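PDB 1NSL: probable acetyltransferase from Bacillus subtilis, which probably transfers acetyl groups to protein N-termini, perhaps those of ribosomal proteins, as a member of the GNAT N-acetyltransferase family. Local coordinates for residues H10-L16 with E70-D76; A21-A25 with S46-R52; N129-I133 with F151-G155. All blocks are in the same frame, centred on the assembly; numbering follows the deposited sequence.

Interaction 1. Residues H10-L16 with E70-D76; sequences HITIRLL and EAGLLYD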
ATOM      1  N   HIS C  10     -38.852 -12.281   1.353  1.00 28.99           N
ATOM      2  CA  HIS C  10     -38.131 -12.889   2.460  1.00 28.18           C
ATOM      3  C   HIS C  10     -36.606 -12.841   2.260  1.00 27.44           C
ATOM      4  O   HIS C  10     -35.824 -12.914   3.196  1.00 26.27           O
ATOM      5  CB  HIS C  10     -38.569 -14.351   2.616  1.00 27.87           C
ATOM      6  CG  HIS C  10     -39.920 -14.535   3.251  1.00 28.40           C
ATOM      7  ND1 HIS C  10     -40.181 -14.221   4.569  1.00 29.14           N
ATOM      8  CD2 HIS C  10     -41.076 -15.040   2.758  1.00 27.17           C
ATOM      9  CE1 HIS C  10     -41.443 -14.502   4.856  1.00 25.58           C
ATOM     10  NE2 HIS C  10     -42.009 -14.991   3.770  1.00 26.04           N
ATOM     11  N   ILE C  11     -36.189 -12.723   1.016  1.00 27.78           N
ATOM     12  CA  ILE C  11     -34.791 -12.917   0.690  1.00 27.98           C
ATOM     13  C   ILE C  11     -34.134 -11.641   0.271  1.00 28.58           C
ATOM     14  O   ILE C  11     -34.604 -10.992  -0.692  1.00 28.99           O
ATOM     15  CB  ILE C  11     -34.679 -13.884  -0.473  1.00 27.81           C
ATOM     16  CG1 ILE C  11     -35.019 -15.304  -0.029  1.00 28.44           C
ATOM     17  CG2 ILE C  11     -33.295 -13.897  -1.006  1.00 27.53           C
ATOM     18  CD1 ILE C  11     -35.159 -16.249  -1.221  1.00 27.65           C
ATOM     19  N   THR C  12     -33.060 -11.268   0.973  1.00 28.06           N
ATOM     20  CA  THR C  12     -32.326 -10.091   0.553  1.00 29.49           C
ATOM     21  C   THR C  12     -30.840 -10.382   0.395  1.00 29.15           C
ATOM     22  O   THR C  12     -30.313 -11.265   1.071  1.00 28.27           O
ATOM     23  CB  THR C  12     -32.599  -8.895   1.466  1.00 30.20           C
ATOM     24  OG1 THR C  12     -32.340  -9.249   2.829  1.00 34.35           O
ATOM     25  CG2 THR C  12     -34.083  -8.578   1.502  1.00 29.10           C
ATOM     26  N   ILE C  13     -30.194  -9.669  -0.537  1.00 29.13           N
ATOM     27  CA  ILE C  13     -28.780  -9.861  -0.829  1.00 29.63           C
ATOM     28  C   ILE C  13     -28.038  -8.616  -0.421  1.00 30.94           C
ATOM     29  O   ILE C  13     -28.503  -7.515  -0.730  1.00 32.45           O
ATOM     30  CB  ILE C  13     -28.563 -10.089  -2.328  1.00 28.91           C
ATOM     31  CG1 ILE C  13     -29.344 -11.312  -2.797  1.00 28.44           C
ATOM     32  CG2 ILE C  13     -27.118 -10.289  -2.618  1.00 26.27           C
ATOM     33  CD1 ILE C  13     -29.065 -11.722  -4.216  1.00 23.78           C
ATOM     34  N   ARG C  14     -26.898  -8.726   0.261  1.00 31.15           N
ATOM     35  CA  ARG C  14     -26.152  -7.489   0.585  1.00 30.49           C
ATOM     36  C   ARG C  14     -24.677  -7.701   0.763  1.00 30.39           C
ATOM     37  O   ARG C  14     -24.238  -8.812   0.972  1.00 30.62           O
ATOM     38  CB  ARG C  14     -26.726  -6.828   1.800  1.00 30.42           C
ATOM     39  CG  ARG C  14     -26.219  -7.332   3.080  1.00 30.23           C
ATOM     40  CD  ARG C  14     -26.829  -6.587   4.244  1.00 32.96           C
ATOM     41  NE  ARG C  14     -26.850  -7.293   5.528  1.00 34.77           N
ATOM     42  CZ  ARG C  14     -25.792  -7.770   6.172  1.00 33.75           C
ATOM     43  NH1 ARG C  14     -24.575  -7.667   5.662  1.00 34.48           N
ATOM     44  NH2 ARG C  14     -25.953  -8.355   7.341  1.00 33.42           N
ATOM     45  N   LEU C  15     -23.882  -6.661   0.587  1.00 31.32           N
ATOM     46  CA  LEU C  15     -22.452  -6.831   0.778  1.00 31.23           C
ATOM     47  C   LEU C  15     -22.382  -7.143   2.212  1.00 31.07           C
ATOM     48  O   LEU C  15     -23.223  -6.701   2.946  1.00 30.58           O
ATOM     49  CB  LEU C  15     -21.683  -5.551   0.569  1.00 30.71           C
ATOM     50  CG  LEU C  15     -20.971  -5.283  -0.760  1.00 32.12           C
ATOM     51  CD1 LEU C  15     -20.319  -3.858  -0.669  1.00 33.58           C
ATOM     52  CD2 LEU C  15     -19.894  -6.278  -1.027  1.00 27.82           C
ATOM     53  N   LEU C  16     -21.416  -7.954   2.620  1.00 32.25           N
ATOM     54  CA  LEU C  16     -21.294  -8.237   4.047  1.00 32.52           C
ATOM     55  C   LEU C  16     -20.545  -7.056   4.657  1.00 32.21           C
ATOM     56  O   LEU C  16     -19.933  -6.293   3.945  1.00 31.86           O
ATOM     57  CB  LEU C  16     -20.497  -9.513   4.263  1.00 32.24           C
ATOM     58  CG  LEU C  16     -21.167 -10.768   3.777  1.00 31.60           C
ATOM     59  CD1 LEU C  16     -20.165 -11.824   3.207  1.00 33.13           C
ATOM     60  CD2 LEU C  16     -21.968 -11.339   4.913  1.00 31.22           C
ATOM     61  N   GLU C  70     -19.055 -10.595  -3.328  1.00 28.23           N
ATOM     62  CA  GLU C  70     -19.055 -11.618  -2.306  1.00 26.82           C
ATOM     63  C   GLU C  70     -20.145 -11.057  -1.418  1.00 25.92           C
ATOM     64  O   GLU C  70     -19.907 -10.123  -0.695  1.00 25.48           O
ATOM     65  CB  GLU C  70     -17.695 -11.686  -1.553  1.00 27.07           C
ATOM     66  CG  GLU C  70     -16.508 -12.316  -2.302  1.00 26.14           C
ATOM     67  CD  GLU C  70     -16.867 -13.633  -3.018  1.00 30.16           C
ATOM     68  OE1 GLU C  70     -17.752 -14.358  -2.572  1.00 30.07           O
ATOM     69  OE2 GLU C  70     -16.287 -13.971  -4.055  1.00 31.60           O
ATOM     70  N   ALA C  71     -21.351 -11.603  -1.488  1.00 25.41           N
ATOM     71  CA  ALA C  71     -22.475 -11.068  -0.709  1.00 25.14           C
ATOM     72  C   ALA C  71     -23.097 -12.009   0.297  1.00 24.86           C
ATOM     73  O   ALA C  71     -22.970 -13.214   0.201  1.00 25.14           O
ATOM     74  CB  ALA C  71     -23.579 -10.563  -1.664  1.00 25.20           C
ATOM     75  N   GLY C  72     -23.850 -11.462   1.229  1.00 24.77           N
ATOM     76  CA  GLY C  72     -24.547 -12.335   2.143  1.00 25.46           C
ATOM     77  C   GLY C  72     -25.976 -12.638   1.713  1.00 25.57           C
ATOM     78  O   GLY C  72     -26.632 -11.787   1.118  1.00 25.71           O
ATOM     79  N   LEU C  73     -26.442 -13.855   1.995  1.00 25.83           N
ATOM     80  CA  LEU C  73     -27.840 -14.231   1.805  1.00 26.39           C
ATOM     81  C   LEU C  73     -28.550 -14.073   3.152  1.00 27.32           C
ATOM     82  O   LEU C  73     -28.109 -14.559   4.196  1.00 26.53           O
ATOM     83  CB  LEU C  73     -27.985 -15.648   1.218  1.00 25.92           C
ATOM     84  CG  LEU C  73     -27.523 -15.616  -0.255  1.00 26.57           C
ATOM     85  CD1 LEU C  73     -27.167 -16.927  -0.877  1.00 23.63           C
ATOM     86  CD2 LEU C  73     -28.513 -14.855  -1.106  1.00 25.29           C
ATOM     87  N   LEU C  74     -29.653 -13.339   3.133  1.00 28.78           N
ATOM     88  CA  LEU C  74     -30.394 -13.087   4.350  1.00 28.97           C
ATOM     89  C   LEU C  74     -31.769 -13.589   4.097  1.00 29.93           C
ATOM     90  O   LEU C  74     -32.374 -13.208   3.111  1.00 30.74           O
ATOM     91  CB  LEU C  74     -30.550 -11.588   4.606  1.00 28.13           C
ATOM     92  CG  LEU C  74     -29.420 -10.585   4.525  1.00 28.32           C
ATOM     93  CD1 LEU C  74     -29.925  -9.147   4.781  1.00 29.45           C
ATOM     94  CD2 LEU C  74     -28.336 -10.948   5.488  1.00 28.32           C
ATOM     95  N   TYR C  75     -32.268 -14.430   4.989  1.00 31.42           N
ATOM     96  CA  TYR C  75     -33.648 -14.881   4.964  1.00 32.55           C
ATOM     97  C   TYR C  75     -34.335 -14.137   6.098  1.00 33.08           C
ATOM     98  O   TYR C  75     -33.961 -14.239   7.263  1.00 33.59           O
ATOM     99  CB  TYR C  75     -33.771 -16.405   5.153  1.00 32.97           C
ATOM    100  CG  TYR C  75     -35.214 -16.870   5.341  1.00 34.58           C
ATOM    101  CD1 TYR C  75     -35.855 -16.749   6.578  1.00 35.92           C
ATOM    102  CD2 TYR C  75     -35.923 -17.409   4.308  1.00 33.87           C
ATOM    103  CE1 TYR C  75     -37.163 -17.148   6.761  1.00 35.19           C
ATOM    104  CE2 TYR C  75     -37.253 -17.820   4.480  1.00 36.42           C
ATOM    105  CZ  TYR C  75     -37.872 -17.683   5.700  1.00 36.54           C
ATOM    106  OH  TYR C  75     -39.214 -18.083   5.830  1.00 36.86           O
ATOM    107  N   ASP C  76     -35.340 -13.359   5.757  1.00 33.76           N
ATOM    108  CA  ASP C  76     -36.075 -12.627   6.777  1.00 34.05           C
ATOM    109  C   ASP C  76     -35.254 -11.836   7.734  1.00 33.89           C
ATOM    110  O   ASP C  76     -35.659 -11.619   8.861  1.00 33.54           O
ATOM    111  CB  ASP C  76     -36.995 -13.548   7.551  1.00 34.70           C
ATOM    112  CG  ASP C  76     -38.318 -13.690   6.875  1.00 35.36           C
ATOM    113  OD1 ASP C  76     -38.895 -12.644   6.519  1.00 37.04           O
ATOM    114  OD2 ASP C  76     -38.836 -14.784   6.619  1.00 37.27           O
TER
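Strands 11-15 and 70-75 run antiparallel, their axes 148° apart and 4.5 Å at closest approach, near the N-terminal edge of the mixed GNAT sheet. Starting at Ala71, CB lies 3.7 Å from Ile13 CG2, and Phe3 of a second subunit packs against both residues. Gly72 forms a hydrogen-bonded pair with Arg14: Gly72 N donates to Arg14 O at 2.7 Å, and Arg14 N to Gly72 O at 3.2 Å. A CB on this glycine would collide with Leu16 CD2. Leu73 CD2 meets Ile13 CG1 at 4.0 Å, on the face that helix 110-124 covers through Ala114. Leu74 pairs with Thr12 by two 3.0 Å bonds, Thr12 N to Leu74 O and Leu74 N to Thr12 O. Tyr75 lays its ring nearly parallel to that of His10, but slid aside, with centroids 5.4 Å apart. At Asp76, N reaches His10 O at 2.6 Å and OD1 accepts from His10 ND1 at 2.8 Å. Backbone bonding thus sets the register, and an exposed histidine-carboxylate bond closes its end.

Interaction 2. Residues A21-A25 with S46-R52; sequences AERLA and SSADTYR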
ATOM      1  N   ALA C  21     -19.158 -10.474  10.915  1.00 25.82           N
ATOM      2  CA  ALA C  21     -18.172 -11.547  11.199  1.00 27.16           C
ATOM      3  C   ALA C  21     -18.547 -12.640  12.267  1.00 27.34           C
ATOM      4  O   ALA C  21     -18.509 -13.843  11.955  1.00 27.80           O
ATOM      5  CB  ALA C  21     -16.763 -10.986  11.434  1.00 27.09           C
ATOM      6  N   GLU C  22     -18.866 -12.261  13.503  1.00 26.38           N
ATOM      7  CA  GLU C  22     -19.333 -13.295  14.442  1.00 27.54           C
ATOM      8  C   GLU C  22     -20.365 -14.249  13.755  1.00 27.52           C
ATOM      9  O   GLU C  22     -20.119 -15.436  13.691  1.00 27.32           O
ATOM     10  CB  GLU C  22     -19.869 -12.721  15.788  1.00 27.12           C
ATOM     11  CG  GLU C  22     -19.082 -11.525  16.347  1.00 30.46           C
ATOM     12  CD  GLU C  22     -19.425 -10.216  15.613  1.00 35.93           C
ATOM     13  OE1 GLU C  22     -20.305  -9.454  16.091  1.00 37.45           O
ATOM     14  OE2 GLU C  22     -18.851  -9.948  14.525  1.00 37.66           O
ATOM     15  N   ARG C  23     -21.480 -13.740  13.202  1.00 27.59           N
ATOM     16  CA  ARG C  23     -22.480 -14.618  12.593  1.00 27.67           C
ATOM     17  C   ARG C  23     -21.943 -15.445  11.430  1.00 26.82           C
ATOM     18  O   ARG C  23     -22.267 -16.617  11.329  1.00 27.44           O
ATOM     19  CB  ARG C  23     -23.769 -13.881  12.222  1.00 28.43           C
ATOM     20  CG  ARG C  23     -24.526 -13.420  13.470  1.00 33.96           C
ATOM     21  CD  ARG C  23     -25.868 -12.622  13.266  1.00 40.52           C
ATOM     22  NE  ARG C  23     -26.506 -12.147  14.525  1.00 40.31           N
ATOM     23  CZ  ARG C  23     -27.692 -11.514  14.580  1.00 42.09           C
ATOM     24  NH1 ARG C  23     -28.205 -11.124  15.749  1.00 42.15           N
ATOM     25  NH2 ARG C  23     -28.386 -11.281  13.462  1.00 42.44           N
ATOM     26  N   LEU C  24     -21.117 -14.863  10.567  1.00 25.36           N
ATOM     27  CA  LEU C  24     -20.555 -15.617   9.473  1.00 23.95           C
ATOM     28  C   LEU C  24     -19.682 -16.760  10.006  1.00 24.02           C
ATOM     29  O   LEU C  24     -19.829 -17.907   9.620  1.00 23.46           O
ATOM     30  CB  LEU C  24     -19.721 -14.715   8.581  1.00 23.67           C
ATOM     31  CG  LEU C  24     -19.154 -15.366   7.325  1.00 22.58           C
ATOM     32  CD1 LEU C  24     -20.297 -15.841   6.514  1.00 23.56           C
ATOM     33  CD2 LEU C  24     -18.377 -14.407   6.517  1.00 21.74           C
ATOM     34  N   ALA C  25     -18.769 -16.449  10.897  1.00 23.87           N
ATOM     35  CA  ALA C  25     -17.864 -17.462  11.398  1.00 24.24           C
ATOM     36  C   ALA C  25     -18.620 -18.612  12.074  1.00 24.82           C
ATOM     37  O   ALA C  25     -18.288 -19.780  11.923  1.00 24.52           O
ATOM     38  CB  ALA C  25     -16.855 -16.828  12.375  1.00 23.75           C
ATOM     39  N   SER C  46     -12.821 -20.371   9.788  1.00 39.08           N
ATOM     40  CA  SER C  46     -12.953 -19.057  10.354  1.00 37.85           C
ATOM     41  C   SER C  46     -12.302 -18.762  11.677  1.00 36.30           C
ATOM     42  O   SER C  46     -11.623 -19.601  12.293  1.00 36.79           O
ATOM     43  CB  SER C  46     -14.433 -18.836  10.506  1.00 39.01           C
ATOM     44  OG  SER C  46     -15.072 -20.106  10.456  1.00 39.31           O
ATOM     45  N   SER C  47     -12.591 -17.543  12.108  1.00 34.16           N
ATOM     46  CA  SER C  47     -12.073 -16.916  13.298  1.00 32.05           C
ATOM     47  C   SER C  47     -12.706 -15.570  13.181  1.00 31.71           C
ATOM     48  O   SER C  47     -12.340 -14.811  12.329  1.00 31.95           O
ATOM     49  CB  SER C  47     -10.580 -16.740  13.191  1.00 31.22           C
ATOM     50  OG  SER C  47     -10.206 -15.524  13.795  1.00 27.62           O
ATOM     51  N   ALA C  48     -13.694 -15.270  14.001  1.00 31.88           N
ATOM     52  CA  ALA C  48     -14.432 -14.004  13.876  1.00 31.57           C
ATOM     53  C   ALA C  48     -13.541 -12.767  13.726  1.00 32.05           C
ATOM     54  O   ALA C  48     -13.966 -11.799  13.115  1.00 32.50           O
ATOM     55  CB  ALA C  48     -15.413 -13.815  15.036  1.00 31.78           C
ATOM     56  N   ASP C  49     -12.326 -12.777  14.286  1.00 31.45           N
ATOM     57  CA  ASP C  49     -11.420 -11.667  14.084  1.00 30.95           C
ATOM     58  C   ASP C  49     -10.925 -11.598  12.651  1.00 29.55           C
ATOM     59  O   ASP C  49     -10.941 -10.567  12.034  1.00 29.59           O
ATOM     60  CB  ASP C  49     -10.242 -11.788  15.033  1.00 31.88           C
ATOM     61  CG  ASP C  49     -10.573 -11.283  16.404  1.00 33.45           C
ATOM     62  OD1 ASP C  49      -9.738 -10.569  16.970  1.00 35.20           O
ATOM     63  OD2 ASP C  49     -11.655 -11.525  16.993  1.00 37.61           O
ATOM     64  N   THR C  50     -10.471 -12.709  12.120  1.00 28.62           N
ATOM     65  CA  THR C  50      -9.975 -12.710  10.768  1.00 27.88           C
ATOM     66  C   THR C  50     -11.018 -12.204   9.778  1.00 28.32           C
ATOM     67  O   THR C  50     -10.698 -11.341   8.967  1.00 28.42           O
ATOM     68  CB  THR C  50      -9.396 -14.084  10.389  1.00 28.22           C
ATOM     69  OG1 THR C  50      -8.309 -14.435  11.296  1.00 27.34           O
ATOM     70  CG2 THR C  50      -8.746 -14.016   8.995  1.00 27.11           C
ATOM     71  N   TYR C  51     -12.264 -12.678   9.853  1.00 28.00           N
ATOM     72  CA  TYR C  51     -13.278 -12.138   8.944  1.00 27.92           C
ATOM     73  C   TYR C  51     -13.521 -10.651   9.150  1.00 27.91           C
ATOM     74  O   TYR C  51     -13.803  -9.914   8.204  1.00 27.87           O
ATOM     75  CB  TYR C  51     -14.613 -12.889   9.026  1.00 27.95           C
ATOM     76  CG  TYR C  51     -14.535 -14.202   8.373  1.00 27.05           C
ATOM     77  CD1 TYR C  51     -14.309 -15.361   9.121  1.00 28.54           C
ATOM     78  CD2 TYR C  51     -14.600 -14.303   7.013  1.00 25.13           C
ATOM     79  CE1 TYR C  51     -14.203 -16.581   8.499  1.00 28.38           C
ATOM     80  CE2 TYR C  51     -14.481 -15.515   6.394  1.00 26.95           C
ATOM     81  CZ  TYR C  51     -14.293 -16.631   7.126  1.00 27.83           C
ATOM     82  OH  TYR C  51     -14.192 -17.812   6.481  1.00 31.84           O
ATOM     83  N   ARG C  52     -13.422 -10.213  10.389  1.00 27.53           N
ATOM     84  CA  ARG C  52     -13.648  -8.817  10.664  1.00 27.50           C
ATOM     85  C   ARG C  52     -12.513  -7.955  10.195  1.00 27.48           C
ATOM     86  O   ARG C  52     -12.719  -6.863   9.675  1.00 27.04           O
ATOM     87  CB  ARG C  52     -13.797  -8.605  12.153  1.00 27.25           C
ATOM     88  CG  ARG C  52     -14.416  -7.302  12.516  1.00 29.39           C
ATOM     89  CD  ARG C  52     -14.974  -7.225  13.958  1.00 31.34           C
ATOM     90  NE  ARG C  52     -14.276  -8.184  14.796  1.00 34.52           N
ATOM     91  CZ  ARG C  52     -14.862  -9.139  15.496  1.00 34.13           C
ATOM     92  NH1 ARG C  52     -16.185  -9.256  15.510  1.00 34.01           N
ATOM     93  NH2 ARG C  52     -14.116  -9.970  16.195  1.00 34.12           N
TER
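Two helices of the GNAT fold's N-terminal part, 21-30 and 48-65, meet at the start of the latter, the short segments crossing at 122° with axes 8.3 Å apart. Small residues permit this approach. The methyl of Ala21 fits a shallow hollow on helix 48-65 bounded by Ala48 O (3.4 Å from Ala21 CB), Tyr51 CB (3.7 Å) and Arg52 CB (3.9 Å). One turn on, Ala25 CB sits against Ser46 CB at 3.7 Å and Ala48 CB at 4.3 Å, while the Ala48 methyl in turn lies 4.0 Å from Glu22 CA. Tyr51 is the large bump: Leu24 CD2 makes an off-centre CH-pi contact 4.3 Å from its ring centroid, and Phe40 and Ile28 also touch this tyrosine. Ser47 N-caps helix 48-65, its OG accepting from Thr50 N at 3.3 Å. At the exposed margin, Arg52 lies between two acids in a salt-bridge network, with Asp49 OD2 3.0 Å from Arg52 NH2 and Glu22 OE2 2.9 Å from Arg52 NH1.

Interaction 3. Residues N129-I133 with F151-G155; sequences NRVAI and FLEEG
Build both segments extended except at Asn129 (phi/psi -104°/-32°) and Glu154 (-115°/-28°), with the directions CA 130 to 133 and CA 151 to 154 87° apart; strand 166-176 lies between their strands in the sheet, so the contact is made by side chains. The nearest CA pair is Ala132 with Phe151, 7.9 Å apart. Phe151 (chi1 m, -74°) points toward strand 130-133, placing CE2 4.0 Å from Val131 CG1 and CZ 3.6 Å from Ile133 CD1; Pro146 and Ile119 add to this hydrophobic pocket. Arg130 extends with chi1 to chi3 all t and meets Glu154 in a two-pronged salt bridge. Arg130 NH2 donates to Glu154 OE1 at 2.8 Å and Arg130 NH1 to Glu154 OE2 at 2.3 Å, very short, with OE2 less certainly placed. Arg130 NH1 has a second acceptor, Arg158 O of a third subunit, while backbone atoms of Glu154 also bond to that subunit. A charge pair between buried Arg130 and partly exposed Glu154 thus joins two strands beside a subunit interface.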
ATOM      1  N   ASN C 129     -21.543 -11.806 -21.308  1.00 27.45           N
ATOM      2  CA  ASN C 129     -22.127 -12.689 -22.294  1.00 27.04           C
ATOM      3  C   ASN C 129     -22.316 -14.090 -21.734  1.00 26.69           C
ATOM      4  O   ASN C 129     -23.276 -14.794 -22.038  1.00 27.33           O
ATOM      5  CB  ASN C 129     -21.271 -12.718 -23.552  1.00 26.56           C
ATOM      6  CG  ASN C 129     -21.872 -13.555 -24.631  1.00 26.78           C
ATOM      7  OD1 ASN C 129     -21.336 -14.615 -24.987  1.00 27.25           O
ATOM      8  ND2 ASN C 129     -23.001 -13.099 -25.167  1.00 25.64           N
ATOM      9  N   ARG C 130     -21.434 -14.483 -20.855  1.00 25.74           N
ATOM     10  CA  ARG C 130     -21.469 -15.847 -20.414  1.00 25.70           C
ATOM     11  C   ARG C 130     -21.550 -15.866 -18.896  1.00 25.49           C
ATOM     12  O   ARG C 130     -21.029 -15.015 -18.246  1.00 26.49           O
ATOM     13  CB  ARG C 130     -20.189 -16.503 -20.940  1.00 25.34           C
ATOM     14  CG  ARG C 130     -19.783 -17.780 -20.271  1.00 26.00           C
ATOM     15  CD  ARG C 130     -18.516 -18.436 -20.828  1.00 25.80           C
ATOM     16  NE  ARG C 130     -18.062 -19.440 -19.856  1.00 28.28           N
ATOM     17  CZ  ARG C 130     -18.431 -20.705 -19.890  1.00 27.95           C
ATOM     18  NH1 ARG C 130     -19.226 -21.115 -20.865  1.00 28.95           N
ATOM     19  NH2 ARG C 130     -18.005 -21.557 -18.975  1.00 26.30           N
ATOM     20  N   VAL C 131     -22.243 -16.787 -18.293  1.00 25.62           N
ATOM     21  CA  VAL C 131     -22.120 -16.877 -16.850  1.00 26.40           C
ATOM     22  C   VAL C 131     -21.998 -18.351 -16.536  1.00 27.66           C
ATOM     23  O   VAL C 131     -22.722 -19.174 -17.153  1.00 28.65           O
ATOM     24  CB  VAL C 131     -23.295 -16.267 -16.169  1.00 26.09           C
ATOM     25  CG1 VAL C 131     -23.502 -16.885 -14.885  1.00 24.94           C
ATOM     26  CG2 VAL C 131     -23.012 -14.803 -15.976  1.00 26.58           C
ATOM     27  N   ALA C 132     -21.072 -18.759 -15.669  1.00 27.14           N
ATOM     28  CA  ALA C 132     -21.042 -20.205 -15.412  1.00 27.34           C
ATOM     29  C   ALA C 132     -21.254 -20.537 -13.972  1.00 27.93           C
ATOM     30  O   ALA C 132     -21.122 -19.669 -13.098  1.00 28.85           O
ATOM     31  CB  ALA C 132     -19.763 -20.817 -15.895  1.00 26.33           C
ATOM     32  N   ILE C 133     -21.584 -21.787 -13.714  1.00 27.64           N
ATOM     33  CA  ILE C 133     -21.654 -22.263 -12.356  1.00 27.93           C
ATOM     34  C   ILE C 133     -21.016 -23.635 -12.321  1.00 28.84           C
ATOM     35  O   ILE C 133     -21.245 -24.473 -13.190  1.00 29.11           O
ATOM     36  CB  ILE C 133     -23.093 -22.428 -11.916  1.00 27.71           C
ATOM     37  CG1 ILE C 133     -23.730 -21.104 -11.502  1.00 27.98           C
ATOM     38  CG2 ILE C 133     -23.201 -23.425 -10.768  1.00 27.37           C
ATOM     39  CD1 ILE C 133     -25.296 -21.246 -11.353  1.00 23.68           C
ATOM     40  N   PHE C 151     -29.189 -23.498 -17.344  1.00 27.75           N
ATOM     41  CA  PHE C 151     -27.809 -23.515 -17.859  1.00 27.95           C
ATOM     42  C   PHE C 151     -27.636 -24.843 -18.637  1.00 27.76           C
ATOM     43  O   PHE C 151     -28.485 -25.721 -18.560  1.00 27.86           O
ATOM     44  CB  PHE C 151     -26.794 -23.553 -16.680  1.00 29.42           C
ATOM     45  CG  PHE C 151     -26.625 -22.238 -15.905  1.00 28.06           C
ATOM     46  CD1 PHE C 151     -27.713 -21.513 -15.450  1.00 29.77           C
ATOM     47  CD2 PHE C 151     -25.389 -21.747 -15.665  1.00 27.40           C
ATOM     48  CE1 PHE C 151     -27.550 -20.314 -14.778  1.00 28.63           C
ATOM     49  CE2 PHE C 151     -25.209 -20.547 -14.951  1.00 28.84           C
ATOM     50  CZ  PHE C 151     -26.292 -19.847 -14.492  1.00 26.71           C
ATOM     51  N   LEU C 152     -26.542 -25.019 -19.357  1.00 27.21           N
ATOM     52  CA  LEU C 152     -26.273 -26.284 -20.009  1.00 27.00           C
ATOM     53  C   LEU C 152     -24.944 -26.797 -19.457  1.00 27.82           C
ATOM     54  O   LEU C 152     -24.018 -26.023 -19.235  1.00 27.67           O
ATOM     55  CB  LEU C 152     -26.174 -26.101 -21.517  1.00 26.83           C
ATOM     56  CG  LEU C 152     -27.377 -25.595 -22.383  1.00 29.75           C
ATOM     57  CD1 LEU C 152     -27.042 -25.307 -23.892  1.00 25.71           C
ATOM     58  CD2 LEU C 152     -28.627 -26.516 -22.346  1.00 28.50           C
ATOM     59  N   GLU C 153     -24.854 -28.097 -19.206  1.00 29.11           N
ATOM     60  CA  GLU C 153     -23.633 -28.769 -18.748  1.00 30.12           C
ATOM     61  C   GLU C 153     -22.645 -28.693 -19.859  1.00 30.31           C
ATOM     62  O   GLU C 153     -22.925 -29.068 -20.978  1.00 30.42           O
ATOM     63  CB  GLU C 153     -23.921 -30.245 -18.526  1.00 30.96           C
ATOM     64  CG  GLU C 153     -22.809 -30.989 -17.845  1.00 33.38           C
ATOM     65  CD  GLU C 153     -23.281 -32.310 -17.274  1.00 38.78           C
ATOM     66  OE1 GLU C 153     -22.416 -33.189 -16.985  1.00 39.72           O
ATOM     67  OE2 GLU C 153     -24.522 -32.459 -17.116  1.00 40.47           O
ATOM     68  N   GLU C 154     -21.450 -28.279 -19.540  1.00 31.46           N
ATOM     69  CA  GLU C 154     -20.504 -27.877 -20.577  1.00 32.98           C
ATOM     70  C   GLU C 154     -19.297 -28.771 -20.657  1.00 33.62           C
ATOM     71  O   GLU C 154     -18.666 -28.838 -21.730  1.00 32.93           O
ATOM     72  CB  GLU C 154     -19.952 -26.500 -20.190  1.00 33.58           C
ATOM     73  CG  GLU C 154     -20.494 -25.301 -20.936  1.00 33.83           C
ATOM     74  CD  GLU C 154     -19.528 -24.143 -20.768  1.00 35.41           C
ATOM     75  OE1 GLU C 154     -18.799 -24.158 -19.732  1.00 32.40           O
ATOM     76  OE2 GLU C 154     -19.461 -23.273 -21.685  1.00 35.24           O
ATOM     77  N   GLY C 155     -18.960 -29.364 -19.488  1.00 33.65           N
ATOM     78  CA  GLY C 155     -17.822 -30.256 -19.297  1.00 33.69           C
ATOM     79  C   GLY C 155     -17.449 -30.689 -17.861  1.00 33.53           C
ATOM     80  O   GLY C 155     -18.169 -30.483 -16.874  1.00 33.76           O
TER

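Interactions 1 and 3 belong to the same sheet but lie on opposite sides of the chain's centre, their centres 24 Å apart. In interaction 1 neighbouring strands exchange main-chain hydrogen bonds, whereas interaction 3 spans an intervening strand and depends on side chains. Interaction 2 joins helices, mainly by small apolar contacts; its centre is 17 Å from that of interaction 1, and its helices directly follow strand 11-15 and precede strand 69-75. Interaction 3 is the buried contact, while the other two are partly buried with polar pairs at exposed margins. Interactions 1 and 3 adjoin different neighbouring subunits of the hexamer; 21-25 and 46-52 touch none.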